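PDB 3N29: carboxynorspermidine decarboxylase from Campylobacter jejuni subsp. jejuni 81116, which probably catalyses the pyridoxal phosphate-dependent decarboxylation of carboxynorspermidine to norspermidine. Local coordinates for residues Ser68-Leu73 against Val266-Gly271; Pro119-Asp124 against His134-Asn139; Trp276-Leu281 against Asp374-Thr379; Asn320-Ala325 against Glu357-Lys362. One frame throughout, in Å; residues are numbered along the deposited sequence.

From the N terminus, the chain enters interaction 1 at 68-73, which leads into the first barrel strand and pairs with 266-271 on the eighth; their pairing closes a loop of 192 residues and with it the barrel. Interaction 2 (119-124 with 134-139) is nested inside that loop, a short closure within one beta-alpha-beta unit, and the two meet where Y267 touches H135. Interaction 3 opens later, at 276-281, and closes at 374-379, tying the start of the long strand 279-290 of the mixed sheet to the loop that carries Y378. Interaction 4 (320-325 with 357-362) is nested within it, at a far edge of that sheet. Interactions 1 and 3 both touch pyridoxal phosphate.

Interaction 1 (Ser68-Leu73 against Val266-Gly271); sequences SGAKVL and VYLEPG. With PLP (pyridoxal-5'-phosphate), chain C.
K71 stretches along the Y267 ring in the same direction, with K71 CD and L73 CD1 approaching the ring obliquely, while H115 meets it at a slant and H135 edge-to-face. The K71 chain bends at its third torsion (chi3 82°), which brings NZ to Y267 OH at 2.9 Å, beside a salt bridge to E113. The second flat group, the carboxylate of E269, sets OE1 2.7 Å from N1 of the pyridoxal phosphate, a position consistent with stabilising a protonated pyridine nitrogen; H200 bonds the same OE1, while T96 and N234 hold OE2. Two residues beyond E269, G271 N donates an almost straight bond to phosphate oxygen O2P (178°). The backbones pair in parallel: K71 N reaches V266 O at 2.9 Å, K71 O accepts from L268 N, and L73 N meets L268 O at 2.8 Å. On the face of V72 and L268, V72 CG1 packs against P270 CD at 3.8 Å. This pairing of strands 71-75 and 265-268, the first and eighth, completes the beta/alpha barrel, with helix 248-262 lying against S68, V266 and L268.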
# COMPACT_ATOMS: atom_id res chain seq x y z
N SER A 68 -28.08 -12.12 -21.93
CA SER A 68 -27.79 -13.45 -21.35
C SER A 68 -28.76 -13.84 -20.22
O SER A 68 -28.81 -14.99 -19.81
CB SER A 68 -26.33 -13.45 -20.77
OG SER A 68 -26.34 -12.63 -19.60
N GLY A 69 -29.47 -12.86 -19.66
CA GLY A 69 -30.25 -13.03 -18.43
C GLY A 69 -29.38 -12.99 -17.14
O GLY A 69 -29.93 -12.96 -16.05
N ALA A 70 -28.04 -12.96 -17.27
CA ALA A 70 -27.17 -12.92 -16.06
C ALA A 70 -27.37 -11.60 -15.38
O ALA A 70 -27.60 -10.59 -16.08
CB ALA A 70 -25.71 -13.03 -16.43
N LYS A 71 -27.20 -11.57 -14.06
CA LYS A 71 -27.27 -10.32 -13.29
C LYS A 71 -25.82 -9.84 -12.99
O LYS A 71 -25.03 -10.62 -12.49
CB LYS A 71 -28.03 -10.57 -12.02
CG LYS A 71 -29.55 -10.74 -12.20
CD LYS A 71 -30.24 -11.18 -10.95
CE LYS A 71 -30.55 -10.09 -9.99
NZ LYS A 71 -31.02 -10.46 -8.59
N VAL A 72 -25.49 -8.61 -13.35
CA VAL A 72 -24.09 -8.15 -13.23
C VAL A 72 -23.93 -7.30 -11.99
O VAL A 72 -24.76 -6.38 -11.70
CB VAL A 72 -23.62 -7.48 -14.54
CG1 VAL A 72 -22.12 -7.06 -14.53
CG2 VAL A 72 -23.87 -8.33 -15.66
N LEU A 73 -22.89 -7.58 -11.21
CA LEU A 73 -22.58 -6.86 -9.99
C LEU A 73 -21.21 -6.17 -10.10
O LEU A 73 -20.34 -6.65 -10.81
CB LEU A 73 -22.53 -7.80 -8.77
CG LEU A 73 -23.74 -8.74 -8.56
CD1 LEU A 73 -23.45 -9.85 -7.55
CD2 LEU A 73 -24.94 -7.98 -8.06
N VAL A 266 -27.67 -16.77 -13.15
CA VAL A 266 -26.22 -16.61 -13.15
C VAL A 266 -25.93 -15.18 -12.72
O VAL A 266 -26.65 -14.25 -13.11
CB VAL A 266 -25.63 -16.81 -14.58
CG1 VAL A 266 -24.18 -16.43 -14.58
CG2 VAL A 266 -25.77 -18.29 -15.04
N TYR A 267 -24.89 -15.01 -11.93
CA TYR A 267 -24.36 -13.71 -11.52
C TYR A 267 -22.95 -13.56 -12.02
O TYR A 267 -22.16 -14.54 -12.06
CB TYR A 267 -24.37 -13.59 -9.99
CG TYR A 267 -25.73 -13.45 -9.43
CD1 TYR A 267 -26.25 -12.18 -9.17
CD2 TYR A 267 -26.53 -14.56 -9.19
CE1 TYR A 267 -27.50 -12.02 -8.66
CE2 TYR A 267 -27.83 -14.40 -8.71
CZ TYR A 267 -28.29 -13.13 -8.46
OH TYR A 267 -29.55 -12.90 -7.97
N LEU A 268 -22.59 -12.34 -12.44
CA LEU A 268 -21.19 -12.03 -12.78
C LEU A 268 -20.75 -10.87 -11.89
O LEU A 268 -21.57 -10.02 -11.57
CB LEU A 268 -21.01 -11.64 -14.23
CG LEU A 268 -21.41 -12.57 -15.39
CD1 LEU A 268 -21.36 -11.84 -16.69
CD2 LEU A 268 -20.50 -13.78 -15.50
N GLU A 269 -19.46 -10.80 -11.54
CA GLU A 269 -19.09 -9.79 -10.59
C GLU A 269 -17.74 -9.21 -10.98
O GLU A 269 -16.74 -9.30 -10.20
CB GLU A 269 -19.25 -10.26 -9.14
CG GLU A 269 -18.66 -11.56 -8.86
CD GLU A 269 -18.74 -12.04 -7.38
OE1 GLU A 269 -17.73 -12.60 -6.97
OE2 GLU A 269 -19.75 -11.81 -6.64
N PRO A 270 -17.71 -8.52 -12.12
CA PRO A 270 -16.54 -7.79 -12.51
C PRO A 270 -16.23 -6.60 -11.59
O PRO A 270 -17.14 -5.91 -11.10
CB PRO A 270 -16.93 -7.28 -13.85
CG PRO A 270 -18.35 -7.06 -13.79
CD PRO A 270 -18.82 -8.26 -13.07
N GLY A 271 -14.94 -6.38 -11.38
CA GLY A 271 -14.48 -5.13 -10.79
C GLY A 271 -13.69 -4.28 -11.82
O GLY A 271 -14.13 -3.19 -12.26
N1 PLP C . -15.25 -11.63 -7.06
C2 PLP C . -14.31 -12.05 -6.15
C2A PLP C . -14.67 -13.10 -5.14
C3 PLP C . -13.03 -11.42 -6.17
O3 PLP C . -12.06 -11.82 -5.25
C4 PLP C . -12.73 -10.42 -7.11
C4A PLP C . -11.36 -9.74 -7.08
C5 PLP C . -13.69 -10.05 -8.06
C6 PLP C . -14.95 -10.68 -8.00
C5A PLP C . -13.43 -8.99 -9.10
O4P PLP C . -12.27 -9.27 -9.85
P PLP C . -11.82 -8.37 -11.06
O1P PLP C . -11.72 -6.95 -10.53
O2P PLP C . -12.92 -8.45 -12.15
O3P PLP C . -10.59 -8.93 -11.61

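Interaction 2 (Pro119-Asp124 against His134-Asn139); sequences PAFKED and HHIVFN
I136 touches F121 through its CG2 branch, which lies 3.8 Å from F121 CZ. That methyl stands anti to the I136 backbone N, and the same methyl also lies over one face of the F138 ring, toward its rim, touching both phenyl groups. V137 contributes its carbonyl: V137 O lies at the edge of the F121 ring, close to the ring plane and 3.5 Å from CE2. This oxygen is buried without a hydrogen-bonding partner in the model, and the ring edge, with its slight positive charge, probably offers it a modest electrostatic compensation. F138 comes next, its CD1 3.8 Å from F121 CD2; the two ring planes stand at 79° with centroids 5.8 Å apart. At N139 the contact passes to the backbone of P119, where N139 CB rests 3.6 Å from P119 CA. Helix 141-147 adds F147 against both phenylalanines, and I297 of the second subunit packs on N139. Through F121 the loop after strand 113-118 packs on strand 135-138, within a beta-alpha-beta unit whose helix 123-132 links adjacent parallel strands, the repeating element of a beta/alpha barrel.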
# COMPACT_ATOMS: atom_id res chain seq x y z
N PRO A 119 -13.32 -14.96 3.05
CA PRO A 119 -12.67 -16.21 3.54
C PRO A 119 -12.76 -16.44 5.02
O PRO A 119 -12.48 -17.52 5.46
CB PRO A 119 -11.18 -16.01 3.15
CG PRO A 119 -11.15 -14.78 2.31
CD PRO A 119 -12.37 -13.99 2.48
N ALA A 120 -13.12 -15.40 5.76
CA ALA A 120 -12.96 -15.30 7.21
C ALA A 120 -14.03 -14.49 7.89
O ALA A 120 -13.65 -13.48 8.43
CB ALA A 120 -11.58 -14.60 7.55
N PHE A 121 -15.33 -14.84 7.87
CA PHE A 121 -16.35 -14.04 8.62
C PHE A 121 -16.12 -14.13 10.12
O PHE A 121 -15.76 -15.18 10.64
CB PHE A 121 -17.81 -14.47 8.35
CG PHE A 121 -18.31 -14.16 6.96
CD1 PHE A 121 -18.57 -12.86 6.56
CD2 PHE A 121 -18.53 -15.18 6.07
CE1 PHE A 121 -18.98 -12.57 5.25
CE2 PHE A 121 -18.94 -14.92 4.79
CZ PHE A 121 -19.19 -13.58 4.37
N LYS A 122 -16.39 -13.05 10.84
CA LYS A 122 -16.20 -13.03 12.29
C LYS A 122 -17.55 -12.87 13.04
O LYS A 122 -18.49 -12.23 12.55
CB LYS A 122 -15.23 -11.92 12.69
CG LYS A 122 -13.77 -12.22 12.28
CD LYS A 122 -12.84 -11.00 12.49
CE LYS A 122 -12.61 -10.65 13.92
NZ LYS A 122 -11.62 -9.48 13.91
N GLU A 123 -17.62 -13.39 14.25
CA GLU A 123 -18.84 -13.27 15.03
C GLU A 123 -19.33 -11.86 15.29
O GLU A 123 -20.56 -11.66 15.38
CB GLU A 123 -18.69 -13.98 16.39
CG GLU A 123 -18.57 -15.43 16.21
CD GLU A 123 -18.55 -16.17 17.51
OE1 GLU A 123 -19.35 -15.79 18.42
OE2 GLU A 123 -17.75 -17.14 17.59
N ASP A 124 -18.42 -10.90 15.46
CA ASP A 124 -18.80 -9.53 15.86
C ASP A 124 -19.41 -8.78 14.67
O ASP A 124 -20.02 -7.70 14.82
CB ASP A 124 -17.64 -8.77 16.56
CG ASP A 124 -16.35 -8.64 15.70
OD1 ASP A 124 -16.33 -9.06 14.53
OD2 ASP A 124 -15.33 -8.06 16.19
N HIS A 134 -28.07 -9.53 0.52
CA HIS A 134 -29.02 -10.44 -0.12
C HIS A 134 -28.51 -11.87 -0.20
O HIS A 134 -29.24 -12.83 0.14
CB HIS A 134 -29.44 -9.90 -1.48
CG HIS A 134 -30.10 -8.57 -1.35
ND1 HIS A 134 -29.37 -7.41 -1.24
CD2 HIS A 134 -31.41 -8.23 -1.20
CE1 HIS A 134 -30.20 -6.40 -1.05
NE2 HIS A 134 -31.45 -6.86 -1.03
N HIS A 135 -27.26 -12.02 -0.65
CA HIS A 135 -26.56 -13.27 -0.67
C HIS A 135 -25.35 -13.24 0.28
O HIS A 135 -24.67 -12.21 0.36
CB HIS A 135 -25.98 -13.50 -2.05
CG HIS A 135 -27.00 -13.81 -3.10
ND1 HIS A 135 -26.64 -14.33 -4.33
CD2 HIS A 135 -28.35 -13.66 -3.13
CE1 HIS A 135 -27.74 -14.55 -5.04
NE2 HIS A 135 -28.78 -14.14 -4.34
N ILE A 136 -25.10 -14.36 0.97
CA ILE A 136 -23.87 -14.57 1.70
C ILE A 136 -23.20 -15.86 1.20
O ILE A 136 -23.82 -16.93 1.13
CB ILE A 136 -24.09 -14.59 3.19
CG1 ILE A 136 -24.53 -13.19 3.69
CG2 ILE A 136 -22.75 -14.94 3.98
CD1 ILE A 136 -25.07 -13.22 5.21
N VAL A 137 -21.91 -15.78 0.88
CA VAL A 137 -21.22 -16.94 0.33
C VAL A 137 -20.14 -17.27 1.29
O VAL A 137 -19.32 -16.38 1.65
CB VAL A 137 -20.61 -16.70 -1.04
CG1 VAL A 137 -19.66 -17.85 -1.46
CG2 VAL A 137 -21.70 -16.47 -2.06
N PHE A 138 -20.17 -18.51 1.74
CA PHE A 138 -19.12 -18.98 2.66
C PHE A 138 -17.93 -19.64 1.95
O PHE A 138 -18.05 -20.24 0.88
CB PHE A 138 -19.70 -19.94 3.69
CG PHE A 138 -20.81 -19.32 4.56
CD1 PHE A 138 -20.50 -18.41 5.56
CD2 PHE A 138 -22.19 -19.64 4.31
CE1 PHE A 138 -21.50 -17.86 6.34
CE2 PHE A 138 -23.17 -19.08 5.06
CZ PHE A 138 -22.83 -18.19 6.11
N ASN A 139 -16.78 -19.54 2.60
CA ASN A 139 -15.53 -20.10 2.09
C ASN A 139 -15.25 -21.58 2.50
O ASN A 139 -14.45 -22.22 1.89
CB ASN A 139 -14.34 -19.23 2.54
CG ASN A 139 -13.06 -19.64 1.88
OD1 ASN A 139 -12.14 -20.17 2.54
ND2 ASN A 139 -13.02 -19.48 0.55

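Interaction 3 (Trp276-Leu281 against Asp374-Thr379); sequences WQTGNL and DQIHYT. With NSD (N-(3-aminopropyl)propane-1,3-diamine), chain D; PLP (pyridoxal-5'-phosphate), chain C.
D374 reaches across to W276 and Q277 with its carboxylate. Its CB starts off away from the partner segment, but with CG anti to the backbone N (chi1 -170°) the chain turns back, and CG comes 4.0 Å from Q277 CG. OD1 accepts from Q277 N at 2.8 Å, the donor standing above the carboxylate plane, and takes a second bond from a water that also receives I376 N. OD2 lies over one face of the W276 indole, 3.5 Å from CZ3, with carboxylate and ring planes 81° apart; another water joins it to Q277 NE2. The backbone of D374 is held too: its N donates to N280 OD1 at 3.1 Å, in the carbonyl plane of that amide. Next in sequence, Q375 N bonds G279 O at 2.9 Å. I376 CG1 presses to 3.4 Å from G279 CA, close packing permitted by the missing side chain. H377 lies beside W276, and Y378 points on into the active site, where its OH donates to phosphate oxygen O1P at 2.6 Å and its ring meets the bound norspermidine. Behind the contact, strand 46-50 runs antiparallel to strand 279-290 and packs on T278, N280, L281 and I376, while E272 of helix 272-275 touches H377 and Y378.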
# COMPACT_ATOMS: atom_id res chain seq x y z
N TRP A 276 -12.18 -0.05 -16.16
CA TRP A 276 -11.17 -0.18 -17.17
C TRP A 276 -11.16 1.02 -18.10
O TRP A 276 -12.11 1.29 -18.78
CB TRP A 276 -11.39 -1.48 -17.98
CG TRP A 276 -10.45 -1.67 -19.10
CD1 TRP A 276 -10.69 -1.45 -20.40
CD2 TRP A 276 -9.11 -2.09 -19.02
NE1 TRP A 276 -9.60 -1.69 -21.14
CE2 TRP A 276 -8.60 -2.10 -20.31
CE3 TRP A 276 -8.27 -2.45 -17.97
CZ2 TRP A 276 -7.30 -2.45 -20.58
CZ3 TRP A 276 -6.99 -2.81 -18.25
CH2 TRP A 276 -6.52 -2.81 -19.54
N GLN A 277 -10.02 1.69 -18.13
CA GLN A 277 -9.80 2.84 -18.96
C GLN A 277 -10.88 3.93 -18.76
O GLN A 277 -11.30 4.54 -19.68
CB GLN A 277 -9.63 2.46 -20.42
CG GLN A 277 -8.48 1.55 -20.62
CD GLN A 277 -8.14 1.22 -22.03
OE1 GLN A 277 -8.92 1.40 -22.93
NE2 GLN A 277 -6.97 0.69 -22.22
N THR A 278 -11.31 4.12 -17.54
CA THR A 278 -12.22 5.20 -17.21
C THR A 278 -11.57 6.49 -16.74
O THR A 278 -12.21 7.45 -16.59
CB THR A 278 -13.27 4.77 -16.17
OG1 THR A 278 -12.64 4.43 -14.95
CG2 THR A 278 -14.03 3.60 -16.66
N GLY A 279 -10.29 6.48 -16.43
CA GLY A 279 -9.67 7.66 -15.88
C GLY A 279 -8.18 7.63 -15.68
O GLY A 279 -7.59 6.61 -15.77
N ASN A 280 -7.61 8.77 -15.33
CA ASN A 280 -6.19 8.93 -15.19
C ASN A 280 -5.74 9.57 -13.91
O ASN A 280 -6.51 10.17 -13.27
CB ASN A 280 -5.65 9.71 -16.38
CG ASN A 280 -6.18 9.20 -17.69
OD1 ASN A 280 -6.21 8.04 -17.91
ND2 ASN A 280 -6.58 10.08 -18.55
N LEU A 281 -4.48 9.40 -13.55
CA LEU A 281 -3.93 10.11 -12.50
C LEU A 281 -3.06 11.24 -13.05
O LEU A 281 -2.09 10.98 -13.81
CB LEU A 281 -3.13 9.16 -11.61
CG LEU A 281 -2.19 9.73 -10.55
CD1 LEU A 281 -2.94 10.52 -9.53
CD2 LEU A 281 -1.29 8.59 -9.90
N ASP A 374 -5.19 5.20 -17.18
CA ASP A 374 -5.90 4.02 -16.66
C ASP A 374 -5.55 3.73 -15.24
O ASP A 374 -5.02 2.66 -14.89
CB ASP A 374 -5.65 2.79 -17.53
CG ASP A 374 -6.55 1.63 -17.16
OD1 ASP A 374 -7.67 1.89 -16.62
OD2 ASP A 374 -6.15 0.45 -17.48
N GLN A 375 -5.85 4.70 -14.39
CA GLN A 375 -5.49 4.65 -13.00
C GLN A 375 -6.66 4.78 -12.01
O GLN A 375 -6.46 5.26 -10.88
CB GLN A 375 -4.42 5.70 -12.71
CG GLN A 375 -3.07 5.47 -13.45
CD GLN A 375 -2.39 4.23 -13.07
OE1 GLN A 375 -1.72 3.58 -13.90
NE2 GLN A 375 -2.63 3.80 -11.89
N ILE A 376 -7.83 4.33 -12.37
CA ILE A 376 -8.96 4.38 -11.46
C ILE A 376 -9.21 3.05 -10.77
O ILE A 376 -9.72 3.05 -9.67
CB ILE A 376 -10.30 4.93 -12.10
CG1 ILE A 376 -10.02 6.21 -12.86
CG2 ILE A 376 -11.33 5.15 -10.99
CD1 ILE A 376 -9.57 7.44 -12.00
N HIS A 377 -8.85 1.91 -11.39
CA HIS A 377 -9.13 0.57 -10.79
C HIS A 377 -7.87 0.05 -10.11
O HIS A 377 -6.77 0.35 -10.60
CB HIS A 377 -9.64 -0.39 -11.87
CG HIS A 377 -8.63 -0.72 -12.94
ND1 HIS A 377 -8.50 -0.01 -14.11
CD2 HIS A 377 -7.72 -1.72 -13.01
CE1 HIS A 377 -7.56 -0.56 -14.86
NE2 HIS A 377 -7.04 -1.58 -14.19
N TYR A 378 -7.99 -0.54 -8.92
CA TYR A 378 -6.85 -1.12 -8.14
C TYR A 378 -5.79 -0.07 -7.89
O TYR A 378 -4.57 -0.34 -7.95
CB TYR A 378 -6.28 -2.38 -8.86
CG TYR A 378 -7.28 -3.52 -8.83
CD1 TYR A 378 -7.39 -4.34 -7.69
CD2 TYR A 378 -8.13 -3.78 -9.88
CE1 TYR A 378 -8.24 -5.34 -7.61
CE2 TYR A 378 -9.07 -4.80 -9.82
CZ TYR A 378 -9.12 -5.58 -8.66
OH TYR A 378 -9.99 -6.60 -8.59
N THR A 379 -6.25 1.17 -7.64
CA THR A 379 -5.34 2.25 -7.31
C THR A 379 -5.80 2.91 -6.02
O THR A 379 -5.27 2.69 -4.92
CB THR A 379 -5.29 3.34 -8.43
OG1 THR A 379 -6.65 3.65 -8.89
CG2 THR A 379 -4.40 2.85 -9.59
C1 NSD D . -7.84 -7.84 -10.54
N1 NSD D . -8.05 -7.81 -11.96
C2 NSD D . -7.05 -9.02 -10.09
N2 NSD D . -6.63 -8.71 -7.76
C3 NSD D . -7.26 -9.36 -8.66
N3 NSD D . -4.47 -4.96 -7.09
C4 NSD D . -5.79 -7.78 -7.95
C5 NSD D . -5.22 -7.18 -6.70
C6 NSD D . -4.02 -6.31 -7.00
N1 PLP C . -15.25 -11.63 -7.06
C2 PLP C . -14.31 -12.05 -6.15
C2A PLP C . -14.67 -13.10 -5.14
C3 PLP C . -13.03 -11.42 -6.17
O3 PLP C . -12.06 -11.82 -5.25
C4 PLP C . -12.73 -10.42 -7.11
C4A PLP C . -11.36 -9.74 -7.08
C5 PLP C . -13.69 -10.05 -8.06
C6 PLP C . -14.95 -10.68 -8.00
C5A PLP C . -13.43 -8.99 -9.10
O4P PLP C . -12.27 -9.27 -9.85
P PLP C . -11.82 -8.37 -11.06
O1P PLP C . -11.72 -6.95 -10.53
O2P PLP C . -12.92 -8.45 -12.15
O3P PLP C . -10.59 -8.93 -11.61
O HOH W 1 -4.98 0.25 -20.08
O HOH W 2 -9.04 3.44 -14.97

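Interaction 4 (Asn320-Ala325 against Glu357-Lys362); sequences NARILA and EYAFDK
A321 CB sits over one face of the F360 ring, 3.8 Å from its centroid and 17° off the normal, a CH-pi contact. F360 CG lies anti to its carbonyl carbon (chi1 -64°), which turns a ring face to that methyl. On the same face of the sheet, I323 and Y358 run alongside each other, and I323 CG1 comes 3.7 Å from Y358 CE1; the phenol OH goes on to S316 O. R322 and A359 form a hydrogen-bonded antiparallel pair, with R322 N to A359 O at 2.9 Å. Further along comes a classic beta bulge: L324 and A325 both face E357, and both of their N-H groups reach E357 O from one side of its plane, L324 N at 2.8 Å and A325 N at a longer 3.3 Å. It lies on strand 321-325, which edges the mixed sheet by pairing with strand 354-360. At the bulge L324 turns toward its partner strand, placing CD1 3.9 Å from A359 CB and against the extended chain of E357, whose OE1 has a salt bridge to K293. A kink at chi3 (-51°) folds the R322 chain, its guanidinium brushing A359 CB at a slant while NE has a salt bridge to E339, NH1 bonds S333 OG and NH2 the backbone O of D334.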
# COMPACT_ATOMS: atom_id res chain seq x y z
N ASN A 320 0.64 10.94 -24.39
CA ASN A 320 1.58 11.56 -25.32
C ASN A 320 3.01 11.14 -25.11
O ASN A 320 3.90 11.81 -25.56
CB ASN A 320 1.54 13.10 -25.25
CG ASN A 320 0.17 13.66 -25.57
OD1 ASN A 320 -0.50 13.18 -26.47
ND2 ASN A 320 -0.28 14.64 -24.77
N ALA A 321 3.25 10.04 -24.42
CA ALA A 321 4.61 9.54 -24.26
C ALA A 321 4.69 8.08 -24.62
O ALA A 321 3.64 7.36 -24.64
CB ALA A 321 5.11 9.79 -22.79
N ARG A 322 5.91 7.59 -24.84
CA ARG A 322 6.12 6.17 -25.05
C ARG A 322 7.04 5.64 -23.98
O ARG A 322 8.01 6.28 -23.64
CB ARG A 322 6.71 5.84 -26.43
CG ARG A 322 5.95 6.47 -27.63
CD ARG A 322 6.47 6.12 -29.05
NE ARG A 322 7.93 6.38 -29.11
CZ ARG A 322 8.87 5.48 -28.80
NH1 ARG A 322 8.56 4.22 -28.50
NH2 ARG A 322 10.13 5.83 -28.83
N ILE A 323 6.78 4.44 -23.50
CA ILE A 323 7.70 3.77 -22.52
C ILE A 323 8.98 3.35 -23.25
O ILE A 323 8.94 2.60 -24.27
CB ILE A 323 7.03 2.56 -21.85
CG1 ILE A 323 5.79 2.95 -21.04
CG2 ILE A 323 8.09 1.72 -21.04
CD1 ILE A 323 4.88 1.76 -20.76
N LEU A 324 10.12 3.81 -22.74
CA LEU A 324 11.45 3.38 -23.22
C LEU A 324 12.03 2.26 -22.32
O LEU A 324 12.66 1.37 -22.84
CB LEU A 324 12.44 4.51 -23.18
CG LEU A 324 12.08 5.68 -24.12
CD1 LEU A 324 12.94 6.92 -23.74
CD2 LEU A 324 12.24 5.36 -25.61
N ALA A 325 11.80 2.32 -21.00
CA ALA A 325 12.39 1.37 -20.07
C ALA A 325 11.60 1.43 -18.80
O ALA A 325 11.08 2.50 -18.44
CB ALA A 325 13.85 1.66 -19.78
N GLU A 357 11.20 5.20 -17.69
CA GLU A 357 11.81 6.15 -18.59
C GLU A 357 10.91 6.28 -19.81
O GLU A 357 10.47 5.25 -20.34
CB GLU A 357 13.18 5.63 -19.06
CG GLU A 357 13.95 6.66 -19.76
CD GLU A 357 15.25 6.12 -20.40
OE1 GLU A 357 15.84 6.84 -21.28
OE2 GLU A 357 15.64 4.97 -20.07
N TYR A 358 10.55 7.51 -20.17
CA TYR A 358 9.57 7.74 -21.21
C TYR A 358 10.08 8.77 -22.21
O TYR A 358 10.91 9.67 -21.86
CB TYR A 358 8.27 8.29 -20.59
CG TYR A 358 7.56 7.43 -19.56
CD1 TYR A 358 6.42 6.73 -19.88
CD2 TYR A 358 8.04 7.32 -18.24
CE1 TYR A 358 5.75 5.97 -18.94
CE2 TYR A 358 7.35 6.52 -17.26
CZ TYR A 358 6.22 5.86 -17.63
OH TYR A 358 5.53 5.12 -16.69
N ALA A 359 9.59 8.65 -23.44
CA ALA A 359 9.94 9.47 -24.54
C ALA A 359 8.76 10.39 -24.79
O ALA A 359 7.62 9.89 -24.90
CB ALA A 359 10.17 8.64 -25.79
N PHE A 360 9.07 11.69 -24.88
CA PHE A 360 8.11 12.74 -25.22
C PHE A 360 8.51 13.45 -26.54
O PHE A 360 9.70 13.40 -26.91
CB PHE A 360 8.05 13.78 -24.09
CG PHE A 360 7.54 13.25 -22.77
CD1 PHE A 360 6.20 13.43 -22.39
CD2 PHE A 360 8.38 12.60 -21.88
CE1 PHE A 360 5.72 12.99 -21.15
CE2 PHE A 360 7.90 12.12 -20.67
CZ PHE A 360 6.58 12.30 -20.30
N ASP A 361 7.53 14.09 -27.20
CA ASP A 361 7.74 14.92 -28.41
C ASP A 361 8.34 16.29 -28.18
O ASP A 361 8.74 16.96 -29.13
CB ASP A 361 6.39 15.25 -29.05
CG ASP A 361 5.83 14.12 -29.82
OD1 ASP A 361 6.44 13.02 -29.81
OD2 ASP A 361 4.79 14.32 -30.47
N LYS A 362 8.34 16.75 -26.94
CA LYS A 362 8.93 18.05 -26.61
C LYS A 362 9.50 18.02 -25.20
O LYS A 362 9.17 17.12 -24.44
CB LYS A 362 7.86 19.14 -26.73
CG LYS A 362 6.56 18.76 -26.08
CD LYS A 362 5.66 20.00 -25.79
CE LYS A 362 4.73 19.70 -24.58
NZ LYS A 362 3.99 20.93 -24.10
O HOH W 3 4.92 14.14 -26.16